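Local coordinates for protein mandalate racemase/muconate lactonizing enzyme (PDB 4E4U) that is a putative member of the mandelate racemase/muconate lactonizing branch of the enolase superfamily, whose relatives abstract a proton alpha to a carboxylate; its own reaction is not established, at residues P133-A136 with Y140-D143; Y128-P133 with G207-M212; A100-I105 with K111-L116; S320-T325 with P364-E369. All blocks are in the same frame, centred on the assembly; numbering follows the deposited sequence. Where two conformers were deposited one is given.

Contact 1: residues P133-A136 with Y140-D143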
loop_
_atom_site.group_PDB
_atom_site.type_symbol
_atom_site.label_atom_id
_atom_site.label_comp_id
_atom_site.label_asym_id
_atom_site.label_seq_id
_atom_site.Cartn_x
_atom_site.Cartn_y
_atom_site.Cartn_z
ATOM N N PRO A 133 43.191 16.901 -4.624
ATOM C CA PRO A 133 44.504 16.826 -3.979
ATOM C C PRO A 133 45.559 16.370 -4.974
ATOM O O PRO A 133 45.267 15.531 -5.823
ATOM C CB PRO A 133 44.300 15.747 -2.897
ATOM C CG PRO A 133 42.821 15.403 -2.914
ATOM C CD PRO A 133 42.354 15.739 -4.279
ATOM N N LYS A 134 46.765 16.919 -4.881
ATOM C CA LYS A 134 47.848 16.494 -5.759
ATOM C C LYS A 134 48.908 15.716 -4.994
ATOM O O LYS A 134 49.260 16.074 -3.865
ATOM C CB LYS A 134 48.494 17.694 -6.457
ATOM C CG LYS A 134 47.633 18.338 -7.532
ATOM C CD LYS A 134 48.419 19.402 -8.293
ATOM C CE LYS A 134 47.533 20.123 -9.307
ATOM N NZ LYS A 134 48.273 21.183 -10.053
ATOM N N ASN A 135 49.423 14.655 -5.612
ATOM C CA ASN A 135 50.570 13.947 -5.050
ATOM C C ASN A 135 51.881 14.690 -5.338
ATOM O O ASN A 135 51.869 15.771 -5.931
ATOM C CB ASN A 135 50.613 12.482 -5.517
ATOM C CG ASN A 135 50.821 12.333 -7.024
ATOM O OD1 ASN A 135 51.315 13.241 -7.701
ATOM N ND2 ASN A 135 50.457 11.166 -7.550
ATOM N N ALA A 136 53.004 14.114 -4.929
ATOM C CA ALA A 136 54.292 14.780 -5.083
ATOM C C ALA A 136 54.677 15.017 -6.544
ATOM O O ALA A 136 55.447 15.930 -6.839
ATOM C CB ALA A 136 55.381 14.005 -4.365
ATOM N N TYR A 140 46.667 14.489 -9.746
ATOM C CA TYR A 140 45.562 14.400 -8.800
ATOM C C TYR A 140 45.537 12.998 -8.194
ATOM O O TYR A 140 45.660 12.001 -8.908
ATOM C CB TYR A 140 44.226 14.753 -9.468
ATOM C CG TYR A 140 44.109 16.221 -9.830
ATOM C CD1 TYR A 140 44.433 17.209 -8.908
ATOM C CD2 TYR A 140 43.691 16.619 -11.095
ATOM C CE1 TYR A 140 44.340 18.546 -9.231
ATOM C CE2 TYR A 140 43.591 17.958 -11.427
ATOM C CZ TYR A 140 43.919 18.916 -10.491
ATOM O OH TYR A 140 43.827 20.253 -10.809
ATOM N N ASP A 141 45.410 12.936 -6.870
ATOM C CA ASP A 141 45.468 11.677 -6.129
ATOM C C ASP A 141 44.185 11.534 -5.326
ATOM O O ASP A 141 43.941 12.304 -4.393
ATOM C CB ASP A 141 46.687 11.658 -5.190
ATOM C CG ASP A 141 46.875 10.314 -4.471
ATOM O OD1 ASP A 141 45.880 9.674 -4.075
ATOM O OD2 ASP A 141 48.036 9.903 -4.286
ATOM N N TYR A 142 43.385 10.537 -5.681
ATOM C CA TYR A 142 42.089 10.308 -5.045
ATOM C C TYR A 142 42.119 9.108 -4.102
ATOM O O TYR A 142 41.080 8.629 -3.655
ATOM C CB TYR A 142 41.008 10.132 -6.117
ATOM C CG TYR A 142 40.917 11.328 -7.037
ATOM C CD1 TYR A 142 40.418 12.540 -6.575
ATOM C CD2 TYR A 142 41.349 11.256 -8.355
ATOM C CE1 TYR A 142 40.341 13.645 -7.401
ATOM C CE2 TYR A 142 41.275 12.356 -9.192
ATOM C CZ TYR A 142 40.769 13.547 -8.711
ATOM O OH TYR A 142 40.690 14.649 -9.534
ATOM N N ASP A 143 43.320 8.640 -3.784
ATOM C CA ASP A 143 43.489 7.428 -2.990
ATOM C C ASP A 143 43.958 7.709 -1.559
ATOM O O ASP A 143 43.713 6.913 -0.648
ATOM C CB ASP A 143 44.466 6.491 -3.705
ATOM C CG ASP A 143 44.870 5.303 -2.858
ATOM O OD1 ASP A 143 44.037 4.393 -2.666
ATOM O OD2 ASP A 143 46.031 5.277 -2.394
#

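Contact 2: residues Y128-P133 with G207-M212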
loop_
_atom_site.group_PDB
_atom_site.type_symbol
_atom_site.label_atom_id
_atom_site.label_comp_id
_atom_site.label_asym_id
_atom_site.label_seq_id
_atom_site.Cartn_x
_atom_site.Cartn_y
_atom_site.Cartn_z
ATOM N N TYR A 128 30.064 24.340 -3.175
ATOM C CA TYR A 128 31.012 23.337 -2.726
ATOM C C TYR A 128 31.917 22.979 -3.878
ATOM O O TYR A 128 31.618 23.304 -5.028
ATOM C CB TYR A 128 30.302 22.088 -2.228
ATOM C CG TYR A 128 29.687 21.192 -3.282
ATOM C CD1 TYR A 128 30.426 20.168 -3.871
ATOM C CD2 TYR A 128 28.349 21.309 -3.624
ATOM C CE1 TYR A 128 29.847 19.298 -4.799
ATOM C CE2 TYR A 128 27.765 20.452 -4.553
ATOM C CZ TYR A 128 28.514 19.447 -5.136
ATOM O OH TYR A 128 27.942 18.585 -6.045
ATOM N N THR A 129 33.016 22.297 -3.577
ATOM C CA THR A 129 33.837 21.730 -4.632
ATOM C C THR A 129 34.264 20.307 -4.294
ATOM O O THR A 129 34.345 19.929 -3.121
ATOM C CB THR A 129 35.088 22.599 -4.922
ATOM O OG1 THR A 129 35.819 22.041 -6.024
ATOM C CG2 THR A 129 35.992 22.688 -3.693
ATOM N N TYR A 130 34.505 19.509 -5.330
ATOM C CA TYR A 130 35.276 18.287 -5.171
ATOM C C TYR A 130 36.655 18.646 -4.644
ATOM O O TYR A 130 37.188 19.726 -4.931
ATOM C CB TYR A 130 35.466 17.595 -6.519
ATOM C CG TYR A 130 34.608 16.377 -6.758
ATOM C CD1 TYR A 130 34.721 15.247 -5.960
ATOM C CD2 TYR A 130 33.698 16.350 -7.803
ATOM C CE1 TYR A 130 33.944 14.128 -6.187
ATOM C CE2 TYR A 130 32.916 15.237 -8.041
ATOM C CZ TYR A 130 33.041 14.127 -7.226
ATOM O OH TYR A 130 32.259 13.019 -7.459
ATOM N N LEU A 131 37.240 17.727 -3.889
ATOM C CA LEU A 131 38.629 17.852 -3.486
ATOM C C LEU A 131 39.521 17.434 -4.651
ATOM O O LEU A 131 39.313 16.375 -5.261
ATOM C CB LEU A 131 38.904 16.975 -2.265
ATOM C CG LEU A 131 38.058 17.302 -1.033
ATOM C CD1 LEU A 131 38.355 16.335 0.114
ATOM C CD2 LEU A 131 38.287 18.743 -0.599
ATOM N N TYR A 132 40.512 18.267 -4.964
ATOM C CA TYR A 132 41.477 17.956 -6.020
ATOM C C TYR A 132 42.900 17.906 -5.467
ATOM O O TYR A 132 43.737 18.750 -5.806
ATOM C CB TYR A 132 41.392 18.990 -7.147
ATOM C CG TYR A 132 40.098 18.941 -7.930
ATOM C CD1 TYR A 132 39.943 18.075 -9.004
ATOM C CD2 TYR A 132 39.032 19.768 -7.599
ATOM C CE1 TYR A 132 38.757 18.033 -9.721
ATOM C CE2 TYR A 132 37.852 19.736 -8.305
ATOM C CZ TYR A 132 37.712 18.869 -9.366
ATOM O OH TYR A 132 36.523 18.850 -10.063
ATOM N N PRO A 133 43.191 16.901 -4.624
ATOM C CA PRO A 133 44.504 16.826 -3.979
ATOM C C PRO A 133 45.559 16.370 -4.974
ATOM O O PRO A 133 45.267 15.531 -5.823
ATOM C CB PRO A 133 44.300 15.747 -2.897
ATOM C CG PRO A 133 42.821 15.403 -2.914
ATOM C CD PRO A 133 42.354 15.739 -4.279
ATOM N N GLY A 207 30.556 11.670 -2.424
ATOM C CA GLY A 207 30.244 11.850 -3.830
ATOM C C GLY A 207 30.366 10.623 -4.702
ATOM O O GLY A 207 31.010 10.662 -5.758
ATOM N N THR A 208 29.728 9.539 -4.276
ATOM C CA THR A 208 29.730 8.293 -5.032
ATOM C C THR A 208 29.108 8.451 -6.425
ATOM O O THR A 208 28.418 9.446 -6.713
ATOM C CB THR A 208 29.060 7.162 -4.226
ATOM O OG1 THR A 208 28.240 7.728 -3.192
ATOM C CG2 THR A 208 30.124 6.316 -3.560
ATOM N N HIS A 209 29.369 7.462 -7.275
ATOM C CA HIS A 209 29.033 7.487 -8.702
ATOM C C HIS A 209 28.220 6.244 -9.105
ATOM O O HIS A 209 28.399 5.702 -10.197
ATOM C CB HIS A 209 30.316 7.517 -9.546
ATOM C CG HIS A 209 31.035 8.833 -9.549
ATOM N ND1 HIS A 209 31.918 9.209 -8.566
ATOM C CD2 HIS A 209 31.030 9.842 -10.459
ATOM C CE1 HIS A 209 32.416 10.399 -8.850
ATOM N NE2 HIS A 209 31.893 10.805 -9.992
ATOM N N GLY A 210 27.344 5.769 -8.228
ATOM C CA GLY A 210 26.530 4.610 -8.553
ATOM C C GLY A 210 27.295 3.304 -8.635
ATOM O O GLY A 210 26.904 2.415 -9.393
ATOM N N GLN A 211 28.359 3.168 -7.846
ATOM C CA GLN A 211 29.165 1.947 -7.871
ATOM C C GLN A 211 28.396 0.722 -7.394
ATOM O O GLN A 211 28.696 -0.394 -7.806
ATOM C CB GLN A 211 30.401 2.082 -6.970
ATOM C CG GLN A 211 31.530 2.937 -7.505
ATOM C CD GLN A 211 31.422 4.382 -7.080
ATOM O OE1 GLN A 211 30.330 4.883 -6.802
ATOM N NE2 GLN A 211 32.558 5.071 -7.042
ATOM N N MET A 212 27.417 0.938 -6.522
ATOM C CA MET A 212 26.901 -0.123 -5.665
ATOM C C MET A 212 25.528 -0.657 -6.028
ATOM O O MET A 212 24.683 0.069 -6.556
ATOM C CB MET A 212 26.836 0.392 -4.224
ATOM C CG MET A 212 28.197 0.556 -3.590
ATOM S SD MET A 212 28.208 1.717 -2.242
ATOM C CE MET A 212 28.110 3.218 -3.196
#

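Contact 3: residues A100-I105 with K111-L116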
loop_
_atom_site.group_PDB
_atom_site.type_symbol
_atom_site.label_atom_id
_atom_site.label_comp_id
_atom_site.label_asym_id
_atom_site.label_seq_id
_atom_site.Cartn_x
_atom_site.Cartn_y
_atom_site.Cartn_z
ATOM N N ALA A 100 20.045 28.954 -24.288
ATOM C CA ALA A 100 20.461 30.013 -25.210
ATOM C C ALA A 100 19.265 30.896 -25.564
ATOM O O ALA A 100 19.397 32.110 -25.677
ATOM C CB ALA A 100 21.097 29.434 -26.460
ATOM N N CYS A 101 18.092 30.286 -25.714
ATOM C CA CYS A 101 16.866 31.063 -25.899
ATOM C C CYS A 101 16.592 31.961 -24.694
ATOM O O CYS A 101 16.249 33.127 -24.867
ATOM C CB CYS A 101 15.659 30.157 -26.186
ATOM S SG CYS A 101 15.699 29.391 -27.823
ATOM N N TRP A 102 16.751 31.437 -23.479
ATOM C CA TRP A 102 16.580 32.271 -22.286
ATOM C C TRP A 102 17.578 33.428 -22.236
ATOM O O TRP A 102 17.233 34.532 -21.814
ATOM C CB TRP A 102 16.648 31.444 -20.997
ATOM C CG TRP A 102 15.341 30.768 -20.674
ATOM C CD1 TRP A 102 15.043 29.447 -20.820
ATOM C CD2 TRP A 102 14.154 31.402 -20.189
ATOM N NE1 TRP A 102 13.742 29.209 -20.432
ATOM C CE2 TRP A 102 13.168 30.397 -20.040
ATOM C CE3 TRP A 102 13.815 32.716 -19.842
ATOM C CZ2 TRP A 102 11.883 30.669 -19.569
ATOM C CZ3 TRP A 102 12.540 32.987 -19.380
ATOM C CH2 TRP A 102 11.590 31.969 -19.246
ATOM N N ASP A 103 18.814 33.169 -22.652
ATOM C CA ASP A 103 19.828 34.213 -22.739
ATOM C C ASP A 103 19.291 35.356 -23.612
ATOM O O ASP A 103 19.375 36.532 -23.238
ATOM C CB ASP A 103 21.112 33.616 -23.330
ATOM C CG ASP A 103 22.345 34.467 -23.075
ATOM O OD1 ASP A 103 22.365 35.285 -22.125
ATOM O OD2 ASP A 103 23.323 34.301 -23.834
ATOM N N ILE A 104 18.730 35.004 -24.767
ATOM C CA ILE A 104 18.107 35.974 -25.670
ATOM C C ILE A 104 16.873 36.666 -25.070
ATOM O O ILE A 104 16.733 37.884 -25.169
ATOM C CB ILE A 104 17.774 35.301 -27.023
ATOM C CG1 ILE A 104 19.069 35.028 -27.785
ATOM C CG2 ILE A 104 16.820 36.154 -27.852
ATOM C CD1 ILE A 104 18.919 33.993 -28.865
ATOM N N ILE A 105 15.999 35.894 -24.430
ATOM C CA ILE A 105 14.819 36.455 -23.775
ATOM C C ILE A 105 15.236 37.520 -22.752
ATOM O O ILE A 105 14.680 38.624 -22.728
ATOM C CB ILE A 105 13.979 35.345 -23.078
ATOM C CG1 ILE A 105 13.401 34.355 -24.099
ATOM C CG2 ILE A 105 12.864 35.948 -22.231
ATOM C CD1 ILE A 105 12.745 33.138 -23.446
ATOM N N LYS A 111 16.901 42.035 -18.606
ATOM C CA LYS A 111 16.866 41.474 -17.252
ATOM C C LYS A 111 17.672 40.184 -17.188
ATOM O O LYS A 111 17.720 39.438 -18.165
ATOM C CB LYS A 111 15.430 41.134 -16.826
ATOM C CG LYS A 111 14.444 42.294 -16.818
ATOM C CD LYS A 111 14.852 43.398 -15.867
ATOM C CE LYS A 111 14.841 42.953 -14.432
ATOM N NZ LYS A 111 15.113 44.128 -13.541
ATOM N N PRO A 112 18.282 39.897 -16.024
ATOM C CA PRO A 112 18.798 38.544 -15.794
ATOM C C PRO A 112 17.643 37.546 -15.910
ATOM O O PRO A 112 16.493 37.879 -15.578
ATOM C CB PRO A 112 19.275 38.587 -14.339
ATOM C CG PRO A 112 19.508 40.038 -14.047
ATOM C CD PRO A 112 18.463 40.767 -14.849
ATOM N N VAL A 113 17.940 36.336 -16.370
ATOM C CA VAL A 113 16.918 35.307 -16.474
ATOM C C VAL A 113 16.256 35.042 -15.116
ATOM O O VAL A 113 15.043 34.809 -15.049
ATOM C CB VAL A 113 17.500 34.022 -17.093
ATOM C CG1 VAL A 113 16.523 32.859 -16.957
ATOM C CG2 VAL A 113 17.825 34.265 -18.558
ATOM N N TYR A 114 17.022 35.108 -14.026
ATOM C CA TYR A 114 16.425 34.863 -12.712
ATOM C C TYR A 114 15.331 35.873 -12.349
ATOM O O TYR A 114 14.486 35.574 -11.508
ATOM C CB TYR A 114 17.468 34.720 -11.582
ATOM C CG TYR A 114 18.379 35.914 -11.355
ATOM C CD1 TYR A 114 17.909 37.090 -10.778
ATOM C CD2 TYR A 114 19.731 35.847 -11.689
ATOM C CE1 TYR A 114 18.757 38.167 -10.569
ATOM C CE2 TYR A 114 20.579 36.910 -11.483
ATOM C CZ TYR A 114 20.094 38.070 -10.920
ATOM O OH TYR A 114 20.947 39.140 -10.721
ATOM N N GLU A 115 15.329 37.048 -12.981
ATOM C CA GLU A 115 14.260 38.017 -12.738
ATOM C C GLU A 115 12.981 37.704 -13.514
ATOM O O GLU A 115 11.952 38.349 -13.299
ATOM C CB GLU A 115 14.730 39.458 -13.003
ATOM C CG GLU A 115 15.905 39.928 -12.140
ATOM C CD GLU A 115 15.573 40.053 -10.652
ATOM O OE1 GLU A 115 14.970 39.136 -10.065
ATOM O OE2 GLU A 115 15.930 41.083 -10.049
ATOM N N LEU A 116 13.051 36.713 -14.403
ATOM C CA LEU A 116 11.898 36.299 -15.195
ATOM C C LEU A 116 11.361 34.936 -14.767
ATOM O O LEU A 116 10.219 34.590 -15.076
ATOM C CB LEU A 116 12.251 36.277 -16.685
ATOM C CG LEU A 116 12.788 37.603 -17.226
ATOM C CD1 LEU A 116 13.205 37.462 -18.680
ATOM C CD2 LEU A 116 11.735 38.691 -17.069
#

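Contact 4: residues S320-T325 with P364-E369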
loop_
_atom_site.group_PDB
_atom_site.type_symbol
_atom_site.label_atom_id
_atom_site.label_comp_id
_atom_site.label_asym_id
_atom_site.label_seq_id
_atom_site.Cartn_x
_atom_site.Cartn_y
_atom_site.Cartn_z
ATOM N N SER A 320 22.934 27.413 -14.416
ATOM C CA SER A 320 22.648 26.806 -13.128
ATOM C C SER A 320 22.494 27.871 -12.043
ATOM O O SER A 320 21.605 27.787 -11.187
ATOM C CB SER A 320 23.765 25.832 -12.773
ATOM O OG SER A 320 23.333 24.909 -11.804
ATOM N N ILE A 321 23.360 28.877 -12.098
ATOM C CA ILE A 321 23.326 29.993 -11.171
ATOM C C ILE A 321 22.029 30.786 -11.332
ATOM O O ILE A 321 21.437 31.215 -10.345
ATOM C CB ILE A 321 24.567 30.884 -11.385
ATOM C CG1 ILE A 321 25.804 30.153 -10.860
ATOM C CG2 ILE A 321 24.390 32.254 -10.735
ATOM C CD1 ILE A 321 27.120 30.628 -11.460
ATOM N N GLN A 322 21.577 30.967 -12.572
ATOM C CA GLN A 322 20.304 31.651 -12.805
ATOM C C GLN A 322 19.147 30.920 -12.119
ATOM O O GLN A 322 18.321 31.541 -11.450
ATOM C CB GLN A 322 20.025 31.792 -14.304
ATOM C CG GLN A 322 21.011 32.691 -15.028
ATOM C CD GLN A 322 20.865 34.150 -14.657
ATOM O OE1 GLN A 322 19.761 34.689 -14.651
ATOM N NE2 GLN A 322 21.979 34.804 -14.358
ATOM N N LEU A 323 19.092 29.600 -12.275
ATOM C CA LEU A 323 18.057 28.821 -11.610
ATOM C C LEU A 323 18.175 28.949 -10.090
ATOM O O LEU A 323 17.191 29.236 -9.406
ATOM C CB LEU A 323 18.159 27.347 -12.003
ATOM C CG LEU A 323 17.193 26.419 -11.256
ATOM C CD1 LEU A 323 15.755 26.676 -11.700
ATOM C CD2 LEU A 323 17.569 24.957 -11.445
ATOM N N ALA A 324 19.380 28.750 -9.567
ATOM C CA ALA A 324 19.571 28.730 -8.121
ATOM C C ALA A 324 19.122 30.042 -7.475
ATOM O O ALA A 324 18.521 30.039 -6.404
ATOM C CB ALA A 324 21.021 28.446 -7.791
ATOM N N THR A 325 19.425 31.156 -8.138
ATOM C CA THR A 325 19.179 32.484 -7.589
ATOM C C THR A 325 17.695 32.726 -7.302
ATOM O O THR A 325 17.353 33.458 -6.374
ATOM C CB THR A 325 19.771 33.564 -8.525
ATOM O OG1 THR A 325 21.184 33.354 -8.616
ATOM C CG2 THR A 325 19.515 34.972 -8.001
ATOM N N PRO A 364 22.057 41.194 -18.068
ATOM C CA PRO A 364 20.899 40.559 -18.713
ATOM C C PRO A 364 21.198 39.157 -19.237
ATOM O O PRO A 364 22.348 38.821 -19.550
ATOM C CB PRO A 364 20.582 41.505 -19.878
ATOM C CG PRO A 364 21.137 42.834 -19.442
ATOM C CD PRO A 364 22.392 42.489 -18.685
ATOM N N GLY A 365 20.157 38.336 -19.329
ATOM C CA GLY A 365 20.306 36.988 -19.847
ATOM C C GLY A 365 20.965 36.062 -18.844
ATOM O O GLY A 365 20.690 36.136 -17.642
ATOM N N LEU A 366 21.850 35.196 -19.329
ATOM C CA LEU A 366 22.539 34.257 -18.452
ATOM C C LEU A 366 23.726 34.891 -17.733
ATOM O O LEU A 366 24.312 34.271 -16.846
ATOM C CB LEU A 366 23.029 33.047 -19.246
ATOM C CG LEU A 366 21.976 32.182 -19.936
ATOM C CD1 LEU A 366 22.651 31.069 -20.736
ATOM C CD2 LEU A 366 20.978 31.608 -18.938
ATOM N N GLY A 367 24.086 36.115 -18.112
ATOM C CA GLY A 367 25.252 36.767 -17.533
ATOM C C GLY A 367 26.563 36.078 -17.881
ATOM O O GLY A 367 27.466 35.988 -17.042
ATOM N N ILE A 368 26.674 35.597 -19.118
ATOM C CA ILE A 368 27.867 34.878 -19.549
ATOM C C ILE A 368 28.071 35.071 -21.052
ATOM O O ILE A 368 27.106 35.238 -21.794
ATOM C CB ILE A 368 27.765 33.365 -19.194
ATOM C CG1 ILE A 368 29.147 32.720 -19.077
ATOM C CG2 ILE A 368 26.906 32.614 -20.186
ATOM C CD1 ILE A 368 29.885 33.134 -17.828
ATOM N N GLU A 369 29.324 35.073 -21.495
ATOM C CA GLU A 369 29.627 35.217 -22.915
ATOM C C GLU A 369 30.965 34.570 -23.213
ATOM O O GLU A 369 31.947 34.823 -22.514
ATOM C CB GLU A 369 29.668 36.698 -23.316
ATOM C CG GLU A 369 29.900 36.937 -24.811
ATOM C CD GLU A 369 29.840 38.406 -25.195
ATOM O OE1 GLU A 369 29.684 39.261 -24.299
ATOM O OE2 GLU A 369 29.953 38.706 -26.400
HETATM O O HOH W 1 24.569 33.424 -14.315
#

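Contact 1: residues P133-A136 with Y140-D143
Pro133 and Asp141 hold this loop together through one backbone bond: Asp141 N donates to Pro133 O at 2.8 Å, with an N-H...O angle of 164°. The same carbonyl oxygen also takes a CA-H...O contact from Tyr140 CA at 3.2 Å, and it lies in the plane of the Tyr140 ring, at the edge on the CD1 side. Lys134 runs obliquely past that ring. Its CE comes within 3.6 Å of Tyr140 CE1, and its CG is almost as near to CD1 and CE1, so the aliphatic chain does the touching. With CG anti to the carbonyl carbon (chi1 -72°) and the chain extended beyond it, Lys134 carries CG and CE across to the CD1/CE1 side of the ring. On the other flank Asn135 CB sits 3.8 Å from Asp141 OD2, while the Pro133 ring rests near Asp141 O, with CG 3.6 Å away.

The next shell fixes the polar ends. Asp141 OD1 accepts from Asp143 N at 2.8 Å, which makes an Asx turn, and it takes Asp144 N as well. Asn135 OD1 turns back to accept from Glu139 N, tying down the bend between the two segments. A single beta bridge, Lys134 with Tyr140, closes the loop, which lies at the surface between strand 125-130 and helix 145-158; Pro133 and Asp141 both pack on Leu147 of that helix and Tyr140 leans on Pro16 and Val18.

Contact 2: residues Y128-P133 with G207-M212
Tyr130 reaches across from strand 125-130 and meets the loop after strand 203-206 with its hydroxyl. The first residue met is Gly207, whose carbonyl O accepts a weak hydrogen bond from Tyr130 OH at 3.2 Å; this oxygen lies at the edge of the tyrosine ring, near its plane. The hydroxyl therefore meets backbone alone at this position. Thr208 turns from the tyrosine and is held by the carbonyl of Glu233 through OG1.

At His209 the imidazole comes from the opposite direction to Tyr130. Its CE1 is 3.0 Å from Tyr130 OH, with NE2 at 3.4 Å, and the approach is oblique to both rings. CG beside the backbone N (chi1 -74°) brings the imidazole back to the hydroxyl. ND1 is hydrogen-bonded to Asp166, Tyr171 stacks on the ring, and Phe82 of the second subunit meets it with the ring planes at about 60°. Further on, Gln211 OE1 accepts from His209 N at 2.8 Å with an N-H...O angle of 158°, while its NE2 hydrogen-bonds to Asp166 and to the carbonyl of Gly169.

Parallel strands 125-130, 162-165 and 203-206 thus bring their C-terminal loops together, the end of an enolase-superfamily barrel where relatives place their active sites.

Contact 3: residues A100-I105 with K111-L116
This is a buried contact, carried mainly by apolar side chains, within the N-terminal domain typical of the family: Trp102 and Ile105, on helix 88-109, meet Val113 and Leu116 from the segment that follows the helix, turns back and lies across it. The backbones are closest at Trp102 and Val113, where the CA atoms stand 6.6 Å apart. Val113 fits against the helix through both methyls. CG2 comes 3.3 Å from Trp102 O and 3.9 Å from Trp102 CB, while CG1 is 4.0 Å from Trp102 CE3. That split follows from the valine rotamer: CG1 is anti to the backbone N (chi1 169°) and heads for the indole, leaving CG2 for the helix backbone. The tryptophan and valine side chains cross at about a right angle.

One helical turn on, Ile105 CG2 touches Leu116 CD1 at 3.9 Å, and Leu116 CB reaches Trp102 CZ3 at 4.3 Å, oblique to the indole. The indole is steadied within its own helix as well, for Ile105 CD1 lies 3.8 Å above one of its faces, toward the rim. Leu116 N hydrogen-bonds to Val113 O at 2.8 Å, part of a short turn that keeps both apolar residues directed at the helix.

Leu116 of the third subunit also packs on Trp102 and Ile105, so the cluster continues across the subunit interface. Within the chain, Leu289 of helix 289-301 touches both Trp102 and Val113, Gln322 of helix 314-325 touches Val113, and strand 22-30 lies against Ala100, Cys101 and Ile104.

Contact 4: residues S320-T325 with P364-E369
Gln322 projects from helix 314-325 toward the turn at Gly365 and Leu366. From CB, CG is anti to the carbonyl carbon, and a further bend at chi2 (-70°) swings the amide over the turn. CG meets Leu366 twice, lying 4.1 Å from both CD2 and CA, and the two side chains cross obliquely. CD comes 3.6 Å from Gly365 O. At the tip, OE1 lies 3.5 Å from Gly365 O, a meeting of two acceptors; what holds OE1 is Tyr114 N, which donates to it. NE2 donates to a water at 2.9 Å, and that water in turn donates to Leu366 O at 2.7 Å. The water bridge thus joins the amide to the turn, while the bond from Tyr114 fixes the rotation of the amide and leaves NE2 on the side of the water.

The other partner is a type II' beta turn from Pro364 to Gly367, with Gly365 at its second position (phi 75°), a backbone angle glycine adopts readily. Leu366 N donates to Asp103 OD1, and Gly365 pairs its backbone with Lys111 and Val113, so the turn is anchored from several directions. Leu366 and Leu323 both pack on Leu289 of helix 289-301, and Ile321, Ala324 and Thr325 lie against Leu125, where strand 125-130 begins: the turn after strand 357-359 is wedged among helices 88-109, 289-301 and 314-325.

From the N terminus, contact 3 comes first, closing the turn back from the end of helix 88-109. Contacts 1 and 2 then start from the same stretch and share Pro133: contact 1 closes a small loop before helix 145-158, inside the longer span that contact 2 closes between strand 125-130 and the loop after strand 203-206. Tyr132 packs on Tyr140 and Tyr142, so the two touch. Contact 4 closes last. It touches contact 3 through hydrogen bonds, joining the N-terminal domain to the barrel. Contacts 2 and 4 lie on opposite sides of the chain's centre, about 25 Å apart between centres.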